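Local coordinates for putative Acetyltransferase (Pyrococcus horikoshii, PDB 3DDD), which probably transfers acyl groups as a GNAT-family acetyltransferase and binds coenzyme A, at residues A[73-79]-A[90-95]; A[197-201]-A[226-231]. All coordinates share one frame; numbering follows the deposited sequence.

Interaction 1: A[73-79]-A[90-95]. With COA (coenzyme A), chain B.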
ATOM      1  N   GLU A  73      -1.435  18.625  19.436  1.00 47.21           N
ATOM      2  CA  GLU A  73      -1.046  17.229  19.620  1.00 45.58           C
ATOM      3  C   GLU A  73      -1.596  16.481  18.386  1.00 43.83           C
ATOM      4  O   GLU A  73      -2.787  16.562  18.080  1.00 38.72           O
ATOM      5  CB  GLU A  73      -1.598  16.696  20.962  1.00 45.70           C
ATOM      6  CG  GLU A  73      -1.519  15.184  21.240  1.00 51.65           C
ATOM      7  CD  GLU A  73      -0.095  14.613  21.345  1.00 65.57           C
ATOM      8  OE1 GLU A  73       0.879  15.394  21.450  1.00 68.55           O
ATOM      9  OE2 GLU A  73       0.039  13.365  21.312  1.00 71.82           O
ATOM     10  N   PRO A  74      -0.712  15.814  17.632  1.00 43.63           N
ATOM     11  CA  PRO A  74      -1.147  15.050  16.488  1.00 43.12           C
ATOM     12  C   PRO A  74      -1.782  13.742  16.950  1.00 41.53           C
ATOM     13  O   PRO A  74      -1.194  12.994  17.724  1.00 42.58           O
ATOM     14  CB  PRO A  74       0.154  14.800  15.733  1.00 43.73           C
ATOM     15  CG  PRO A  74       1.156  14.712  16.800  1.00 46.84           C
ATOM     16  CD  PRO A  74       0.749  15.741  17.804  1.00 44.93           C
ATOM     17  N   VAL A  75      -2.972  13.460  16.458  1.00 38.83           N
ATOM     18  CA  VAL A  75      -3.758  12.370  16.997  1.00 37.24           C
ATOM     19  C   VAL A  75      -4.066  11.290  15.958  1.00 34.05           C
ATOM     20  O   VAL A  75      -4.144  10.110  16.279  1.00 35.83           O
ATOM     21  CB  VAL A  75      -5.056  12.978  17.620  1.00 37.19           C
ATOM     22  CG1 VAL A  75      -6.177  11.947  17.691  1.00 42.91           C
ATOM     23  CG2 VAL A  75      -4.718  13.543  18.993  1.00 34.09           C
ATOM     24  N   GLY A  76      -4.258  11.694  14.714  1.00 33.48           N
ATOM     25  CA  GLY A  76      -4.793  10.795  13.683  1.00 30.97           C
ATOM     26  C   GLY A  76      -4.419  11.221  12.265  1.00 31.61           C
ATOM     27  O   GLY A  76      -4.197  12.397  11.997  1.00 32.53           O
HETATM   28  N   MSE A  77      -4.365  10.242  11.363  1.00 31.62           N
HETATM   29  CA  MSE A  77      -3.979  10.465   9.995  1.00 31.55           C
HETATM   30  C   MSE A  77      -4.599   9.475   9.064  1.00 31.21           C
HETATM   31  O   MSE A  77      -5.032   8.384   9.482  1.00 31.44           O
HETATM   32  CB  MSE A  77      -2.463  10.329   9.856  1.00 32.13           C
HETATM   33  CG  MSE A  77      -1.957   8.925  10.024  1.00 33.22           C
HETATM   34 SE   MSE A  77      -0.005   8.930   9.807  0.75 34.54          SE
HETATM   35  CE  MSE A  77       0.068   9.007   7.886  1.00 31.68           C
ATOM     36  N   GLY A  78      -4.556   9.821   7.781  1.00 31.85           N
ATOM     37  CA  GLY A  78      -4.929   8.894   6.703  1.00 32.87           C
ATOM     38  C   GLY A  78      -4.565   9.457   5.349  1.00 33.60           C
ATOM     39  O   GLY A  78      -4.336  10.669   5.228  1.00 31.65           O
ATOM     40  N   CYS A  79      -4.518   8.583   4.330  1.00 34.95           N
ATOM     41  CA  CYS A  79      -4.110   8.983   2.984  1.00 33.57           C
ATOM     42  C   CYS A  79      -4.936   8.422   1.881  1.00 33.22           C
ATOM     43  O   CYS A  79      -5.483   7.332   1.988  1.00 30.97           O
ATOM     44  CB  CYS A  79      -2.699   8.546   2.669  1.00 39.53           C
ATOM     45  SG  CYS A  79      -1.492   9.120   3.788  1.00 40.17           S
ATOM     46  N   GLY A  90      -5.086   4.419   2.282  1.00 30.50           N
ATOM     47  CA  GLY A  90      -4.165   3.715   3.133  1.00 30.96           C
ATOM     48  C   GLY A  90      -3.609   4.537   4.269  1.00 30.19           C
ATOM     49  O   GLY A  90      -3.912   5.731   4.397  1.00 32.90           O
ATOM     50  N   LEU A  91      -2.851   3.880   5.145  1.00 31.10           N
ATOM     51  CA  LEU A  91      -2.103   4.572   6.208  1.00 34.09           C
ATOM     52  C   LEU A  91      -3.029   5.221   7.263  1.00 36.70           C
ATOM     53  O   LEU A  91      -2.654   6.170   7.931  1.00 37.27           O
ATOM     54  CB  LEU A  91      -1.079   5.581   5.589  1.00 33.73           C
ATOM     55  CG  LEU A  91       0.038   5.031   4.670  1.00 36.12           C
ATOM     56  CD1 LEU A  91       1.169   6.072   4.333  1.00 31.71           C
ATOM     57  CD2 LEU A  91       0.690   3.783   5.311  1.00 34.27           C
HETATM   58  N   MSE A  92      -4.237   4.666   7.432  1.00 37.77           N
HETATM   59  CA  MSE A  92      -5.121   5.075   8.518  1.00 36.84           C
HETATM   60  C   MSE A  92      -4.545   4.686   9.899  1.00 35.85           C
HETATM   61  O   MSE A  92      -4.085   3.570  10.109  1.00 34.57           O
HETATM   62  CB  MSE A  92      -6.498   4.448   8.371  1.00 33.84           C
HETATM   63  CG  MSE A  92      -7.261   4.844   7.119  1.00 41.17           C
HETATM   64 SE   MSE A  92      -8.067   6.593   7.198  0.75 36.61          SE
HETATM   65  CE  MSE A  92      -9.194   6.309   8.774  1.00 40.35           C
ATOM     66  N   GLY A  93      -4.634   5.614  10.840  1.00 34.64           N
ATOM     67  CA  GLY A  93      -4.009   5.465  12.132  1.00 33.12           C
ATOM     68  C   GLY A  93      -4.476   6.537  13.084  1.00 33.33           C
ATOM     69  O   GLY A  93      -4.449   7.725  12.747  1.00 29.32           O
ATOM     70  N   VAL A  94      -4.922   6.110  14.270  1.00 33.38           N
ATOM     71  CA  VAL A  94      -5.213   7.018  15.378  1.00 31.22           C
ATOM     72  C   VAL A  94      -4.493   6.505  16.591  1.00 31.93           C
ATOM     73  O   VAL A  94      -4.506   5.310  16.870  1.00 30.79           O
ATOM     74  CB  VAL A  94      -6.710   7.114  15.603  1.00 31.55           C
ATOM     75  CG1 VAL A  94      -7.070   7.885  16.921  1.00 25.51           C
ATOM     76  CG2 VAL A  94      -7.347   7.778  14.346  1.00 29.65           C
ATOM     77  N   LYS A  95      -3.838   7.419  17.302  1.00 33.60           N
ATOM     78  CA  LYS A  95      -3.027   7.070  18.457  1.00 33.54           C
ATOM     79  C   LYS A  95      -3.907   6.364  19.461  1.00 32.34           C
ATOM     80  O   LYS A  95      -5.035   6.761  19.650  1.00 32.07           O
ATOM     81  CB  LYS A  95      -2.419   8.329  19.070  1.00 35.43           C
ATOM     82  CG  LYS A  95      -1.158   8.841  18.371  1.00 35.67           C
ATOM     83  CD  LYS A  95      -0.676  10.086  19.094  1.00 36.06           C
ATOM     84  CE  LYS A  95       0.724  10.502  18.690  1.00 37.99           C
ATOM     85  NZ  LYS A  95       1.095  11.692  19.464  1.00 47.34           N
TER
HETATM   86  N1A COA B 300     -11.679  -3.493  16.968  1.00 36.60           N
HETATM   87  C2A COA B 300     -12.720  -3.678  16.093  1.00 33.67           C
HETATM   88  N3A COA B 300     -13.257  -2.592  15.433  1.00 40.05           N
HETATM   89  C4A COA B 300     -12.734  -1.355  15.676  1.00 28.01           C
HETATM   90  C5A COA B 300     -11.678  -1.150  16.536  1.00 37.46           C
HETATM   91  C6A COA B 300     -11.157  -2.239  17.192  1.00 40.06           C
HETATM   92  N6A COA B 300     -10.397  -1.981  18.233  1.00 28.63           N
HETATM   93  N7A COA B 300     -11.361   0.165  16.583  1.00 31.82           N
HETATM   94  C8A COA B 300     -12.196   0.792  15.729  1.00 33.13           C
HETATM   95  N9A COA B 300     -13.038  -0.142  15.166  1.00 25.62           N
HETATM   96  C1B COA B 300     -14.008   0.044  14.073  1.00 34.14           C
HETATM   97  C2B COA B 300     -15.432  -0.113  14.593  1.00 34.14           C
HETATM   98  O2B COA B 300     -16.315  -0.583  13.618  1.00 34.37           O
HETATM   99  C3B COA B 300     -15.785   1.314  14.917  1.00 37.67           C
HETATM  100  O3B COA B 300     -17.161   1.473  14.976  1.00 40.81           O
HETATM  101  P3B COA B 300     -17.981   1.234  16.338  1.00 47.84           P
HETATM  102  O7A COA B 300     -19.384   1.801  16.158  1.00 46.72           O
HETATM  103  O8A COA B 300     -17.284   1.999  17.426  1.00 36.01           O
HETATM  104  O9A COA B 300     -18.176  -0.236  16.497  1.00 43.05           O
HETATM  105  C4B COA B 300     -15.152   1.999  13.732  1.00 35.57           C
HETATM  106  O4B COA B 300     -13.897   1.369  13.624  1.00 35.65           O
HETATM  107  C5B COA B 300     -15.007   3.501  13.854  1.00 33.83           C
HETATM  108  O5B COA B 300     -14.442   3.806  15.084  1.00 35.29           O
HETATM  109  P1A COA B 300     -13.539   5.113  15.197  1.00 33.02           P
HETATM  110  O1A COA B 300     -13.581   5.601  16.621  1.00 40.03           O
HETATM  111  O2A COA B 300     -13.952   6.201  14.243  1.00 28.34           O
HETATM  112  O3A COA B 300     -12.117   4.506  14.771  1.00 35.85           O
HETATM  113  P2A COA B 300     -10.729   5.020  15.392  1.00 29.55           P
HETATM  114  O4A COA B 300     -10.616   6.473  15.685  1.00 32.08           O
HETATM  115  O5A COA B 300     -10.390   4.173  16.607  1.00 39.24           O
HETATM  116  O6A COA B 300      -9.677   4.567  14.244  1.00 34.25           O
HETATM  117  CBP COA B 300      -8.452   2.690  13.123  1.00 42.18           C
HETATM  118  CCP COA B 300      -9.768   3.264  13.697  1.00 38.04           C
HETATM  119  CDP COA B 300      -7.742   3.816  12.370  1.00 30.87           C
HETATM  120  CEP COA B 300      -8.854   1.589  12.129  1.00 38.17           C
HETATM  121  CAP COA B 300      -7.557   1.912  14.110  1.00 44.71           C
HETATM  122  OAP COA B 300      -8.022   1.940  15.421  1.00 49.69           O
HETATM  123  C9P COA B 300      -6.068   2.180  14.086  1.00 37.44           C
HETATM  124  O9P COA B 300      -5.481   3.413  14.060  1.00 30.50           O
HETATM  125  N8P COA B 300      -5.244   1.156  14.098  1.00 52.59           N
HETATM  126  C7P COA B 300      -4.142   1.184  13.177  1.00 58.47           C
HETATM  127  C6P COA B 300      -3.799  -0.177  12.640  1.00 57.27           C
HETATM  128  C5P COA B 300      -5.005  -0.944  12.224  1.00 64.31           C
HETATM  129  O5P COA B 300      -5.126  -2.077  12.756  1.00 61.92           O
HETATM  130  N4P COA B 300      -5.874  -0.373  11.340  1.00 72.49           N
HETATM  131  C3P COA B 300      -5.584   0.477  10.160  1.00 65.62           C
HETATM  132  C2P COA B 300      -5.432  -0.219   8.775  1.00 64.57           C
HETATM  133  S1P COA B 300      -6.933  -0.783   7.877  1.00 49.23           S
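Met77 and Gly93 exchange two backbone hydrogen bonds across antiparallel strands 73-79 and 90-94. Met77 N gives to Gly93 O at 2.9 Å, and Gly93 N returns one to Met77 O. Cys79 and Gly90 form a second such pair, Cys79 N to Gly90 O also at 2.9 Å. Lys95 N adds a nearly straight bond to Val75 O. The register slips by one residue between the two pairs, a beta bulge. Leu91 lies in the slip with positive phi (67°), and its CB packs on Cys79 SG at 4.0 Å. On the same side, Met77 CG meets Leu91 O at 3.5 Å.

Charge closes the other end. Lys95 is extended beyond CG, and this carries NZ back along the partner strand to Glu73 OE2 at 2.7 Å. This salt bridge meets the carboxylate from above its plane, 44° out of it. NZ also makes a weak bond to Pro74 O. An alanine in place of Lys95 would probably leave the Glu73 carboxylate without this counter-charge and take the weak bond from Pro74 O.

On the side of 90-94 turned away from 73-79, Val94 N reaches coenzyme A O9P at 2.8 Å. The strands form a hairpin of the GNAT fold, and of the two 90-95 borders the cofactor; a bulge in this strand beside the pantetheine arm is a known GNAT feature. On its other side, 73-79 bulges against strand 65-70, where Val75 and Gly76 share Ala68 as backbone partner. Helix 103-118 packs against Val75, Met92 and Val94, while helix 30-41 meets Pro74, Met77 and Lys95.

Interaction 2: A[197-201]-A[226-231]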
ATOM      1  N   LEU A 197      14.458  -2.820  -9.695  1.00 32.87           N
ATOM      2  CA  LEU A 197      13.489  -3.406 -10.603  1.00 32.35           C
ATOM      3  C   LEU A 197      14.112  -4.643 -11.286  1.00 32.77           C
ATOM      4  O   LEU A 197      15.067  -4.550 -12.070  1.00 30.82           O
ATOM      5  CB  LEU A 197      12.991  -2.357 -11.596  1.00 31.09           C
ATOM      6  CG  LEU A 197      11.996  -2.802 -12.671  1.00 35.73           C
ATOM      7  CD1 LEU A 197      10.640  -3.179 -12.079  1.00 31.73           C
ATOM      8  CD2 LEU A 197      11.876  -1.721 -13.717  1.00 29.74           C
ATOM      9  N   LEU A 198      13.567  -5.810 -10.968  1.00 33.84           N
ATOM     10  CA  LEU A 198      14.080  -7.062 -11.505  1.00 33.60           C
ATOM     11  C   LEU A 198      13.140  -7.511 -12.601  1.00 33.50           C
ATOM     12  O   LEU A 198      11.943  -7.458 -12.420  1.00 35.50           O
ATOM     13  CB  LEU A 198      14.174  -8.118 -10.411  1.00 32.77           C
ATOM     14  CG  LEU A 198      15.008  -7.767  -9.173  1.00 34.67           C
ATOM     15  CD1 LEU A 198      14.974  -8.943  -8.186  1.00 32.00           C
ATOM     16  CD2 LEU A 198      16.457  -7.406  -9.538  1.00 37.37           C
ATOM     17  N   CYS A 199      13.696  -7.940 -13.730  1.00 32.46           N
ATOM     18  CA  CYS A 199      12.940  -8.279 -14.906  1.00 34.11           C
ATOM     19  C   CYS A 199      13.407  -9.626 -15.436  1.00 35.27           C
ATOM     20  O   CYS A 199      14.606  -9.902 -15.461  1.00 34.48           O
ATOM     21  CB  CYS A 199      13.167  -7.210 -15.986  1.00 37.84           C
ATOM     22  SG  CYS A 199      12.562  -5.505 -15.573  1.00 37.21           S
ATOM     23  N   ALA A 200      12.457 -10.454 -15.864  1.00 34.67           N
ATOM     24  CA  ALA A 200      12.754 -11.764 -16.435  1.00 35.59           C
ATOM     25  C   ALA A 200      12.198 -11.751 -17.824  1.00 40.05           C
ATOM     26  O   ALA A 200      11.025 -11.447 -17.999  1.00 40.72           O
ATOM     27  CB  ALA A 200      12.094 -12.855 -15.658  1.00 32.95           C
ATOM     28  N   GLU A 201      13.036 -12.080 -18.809  1.00 46.14           N
ATOM     29  CA  GLU A 201      12.576 -12.219 -20.184  1.00 50.00           C
ATOM     30  C   GLU A 201      11.879 -10.874 -20.468  1.00 48.97           C
ATOM     31  O   GLU A 201      12.380  -9.808 -19.993  1.00 51.09           O
ATOM     32  CB  GLU A 201      11.718 -13.510 -20.277  1.00 48.82           C
ATOM     33  CG  GLU A 201      12.632 -14.766 -20.062  1.00 56.34           C
ATOM     34  CD  GLU A 201      11.989 -16.012 -19.399  1.00 56.49           C
ATOM     35  OE1 GLU A 201      10.863 -16.401 -19.790  1.00 64.32           O
ATOM     36  OE2 GLU A 201      12.651 -16.620 -18.502  1.00 56.73           O
ATOM     37  N   LYS A 226      11.432 -17.389 -10.882  1.00 37.87           N
ATOM     38  CA  LYS A 226      12.772 -16.855 -11.214  1.00 38.60           C
ATOM     39  C   LYS A 226      12.966 -15.508 -10.532  1.00 34.71           C
ATOM     40  O   LYS A 226      14.001 -15.251  -9.920  1.00 34.15           O
ATOM     41  CB  LYS A 226      12.967 -16.587 -12.723  1.00 37.00           C
ATOM     42  CG  LYS A 226      12.822 -17.744 -13.649  1.00 48.11           C
ATOM     43  CD  LYS A 226      13.042 -17.312 -15.125  1.00 43.24           C
ATOM     44  CE  LYS A 226      14.435 -17.664 -15.627  1.00 47.25           C
ATOM     45  NZ  LYS A 226      14.878 -16.730 -16.694  1.00 52.46           N
ATOM     46  N   ILE A 227      11.981 -14.623 -10.681  1.00 33.37           N
ATOM     47  CA  ILE A 227      12.099 -13.283 -10.088  1.00 32.13           C
ATOM     48  C   ILE A 227      12.157 -13.409  -8.555  1.00 31.68           C
ATOM     49  O   ILE A 227      13.027 -12.827  -7.910  1.00 30.39           O
ATOM     50  CB  ILE A 227      10.984 -12.342 -10.549  1.00 34.47           C
ATOM     51  CG1 ILE A 227      11.074 -12.122 -12.062  1.00 33.90           C
ATOM     52  CG2 ILE A 227      11.033 -10.992  -9.785  1.00 29.15           C
ATOM     53  CD1 ILE A 227       9.772 -11.585 -12.660  1.00 31.14           C
ATOM     54  N   LEU A 228      11.272 -14.215  -7.971  1.00 31.94           N
ATOM     55  CA  LEU A 228      11.228 -14.276  -6.523  1.00 34.47           C
ATOM     56  C   LEU A 228      12.534 -14.818  -5.936  1.00 35.67           C
ATOM     57  O   LEU A 228      13.006 -14.302  -4.927  1.00 38.59           O
ATOM     58  CB  LEU A 228      10.002 -15.037  -6.027  1.00 33.88           C
ATOM     59  CG  LEU A 228       9.691 -14.879  -4.544  1.00 36.54           C
ATOM     60  CD1 LEU A 228       9.718 -13.430  -4.109  1.00 24.61           C
ATOM     61  CD2 LEU A 228       8.366 -15.562  -4.210  1.00 36.54           C
ATOM     62  N   LEU A 229      13.123 -15.830  -6.567  1.00 34.71           N
ATOM     63  CA  LEU A 229      14.405 -16.379  -6.103  1.00 32.30           C
ATOM     64  C   LEU A 229      15.512 -15.321  -6.112  1.00 29.84           C
ATOM     65  O   LEU A 229      16.288 -15.244  -5.174  1.00 32.15           O
ATOM     66  CB  LEU A 229      14.852 -17.582  -6.955  1.00 30.42           C
ATOM     67  CG  LEU A 229      14.081 -18.894  -6.925  1.00 28.16           C
ATOM     68  CD1 LEU A 229      14.635 -19.791  -8.054  1.00 35.08           C
ATOM     69  CD2 LEU A 229      14.177 -19.609  -5.599  1.00 29.26           C
ATOM     70  N   LYS A 230      15.603 -14.549  -7.188  1.00 31.63           N
ATOM     71  CA  LYS A 230      16.584 -13.465  -7.306  1.00 33.32           C
ATOM     72  C   LYS A 230      16.317 -12.324  -6.298  1.00 34.31           C
ATOM     73  O   LYS A 230      17.246 -11.713  -5.765  1.00 34.03           O
ATOM     74  CB  LYS A 230      16.603 -12.924  -8.743  1.00 33.70           C
ATOM     75  CG  LYS A 230      17.617 -11.802  -9.042  1.00 32.75           C
ATOM     76  CD  LYS A 230      19.070 -12.202  -8.788  1.00 34.99           C
ATOM     77  CE  LYS A 230      19.563 -13.226  -9.793  1.00 43.04           C
ATOM     78  NZ  LYS A 230      20.863 -13.913  -9.436  1.00 45.29           N
ATOM     79  N   ALA A 231      15.047 -12.061  -6.040  1.00 33.98           N
ATOM     80  CA  ALA A 231      14.632 -11.055  -5.064  1.00 32.19           C
ATOM     81  C   ALA A 231      15.086 -11.470  -3.686  1.00 32.73           C
ATOM     82  O   ALA A 231      15.561 -10.644  -2.914  1.00 34.74           O
ATOM     83  CB  ALA A 231      13.099 -10.844  -5.108  1.00 25.93           C
TER
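The carboxylate of Glu201 is the flat group that meets the helix. Lys226 NZ comes to its OE2 at 2.9 Å, nearly along the C-O axis, so the ammonium sits at the end of that oxygen and not over a face. The two side chains cross at about a right angle. The bend of Lys226 at chi3 (101°) turns CE and NZ onto OE2; CD itself already lies 3.5 Å from that oxygen. The same OE2 also has a salt bridge to Arg222, so two cations share one oxygen. The other oxygen, OE1, lies close to the carboxylate of Glu203.

Next to the charged end the contact is apolar. Ala200 CB faces the long branch of Ile227, with CG1 at 3.8 Å and CD1 slightly farther. The short branch, CG2, lies by Leu198 CB at 4.3 Å. Leu198 CD1 rests on the backbone of Ala231, 3.8 Å from CA, and touches Lys230 CG at 4.0 Å. The polar end of Lys230 leads away, to Gln233.

Strand 197-200 and helix 226-231 run at 144° to each other, with axes 8.6 Å apart at their closest. Leu198 and Ala200 point to the helix and Cys199 away, so the helix covers one face of the strand. Leu216 and Val208 of neighbouring strands extend the apolar surface against it. Helix 221-233 thus packs on a sheet face in the second GNAT-family region, away from the cofactor. Aliphatic packing joins helix to sheet, while the two cations on OE2 probably favour the Glu201 anion and offset the nearby Glu203 carboxylate.

How the interactions relate
Interaction 1 and interaction 2 belong to the first and second GNAT-family regions of the chain and lie on opposite sides of its centre. Their centres are 35 Å apart, and their nearest atoms about 21 Å, so they do not touch. Interaction 1 closes before interaction 2 opens along the sequence. One pairs strand with strand; the other lays a helix on a strand. The cofactor belongs with 90-95 alone: Met92, Gly93 and Val94 line its pocket, and Gly104, which also binds coenzyme A, lies about 4 Å from the Val94 side chain. The contact between 197-201 and 226-231 lies away from the coenzyme A site.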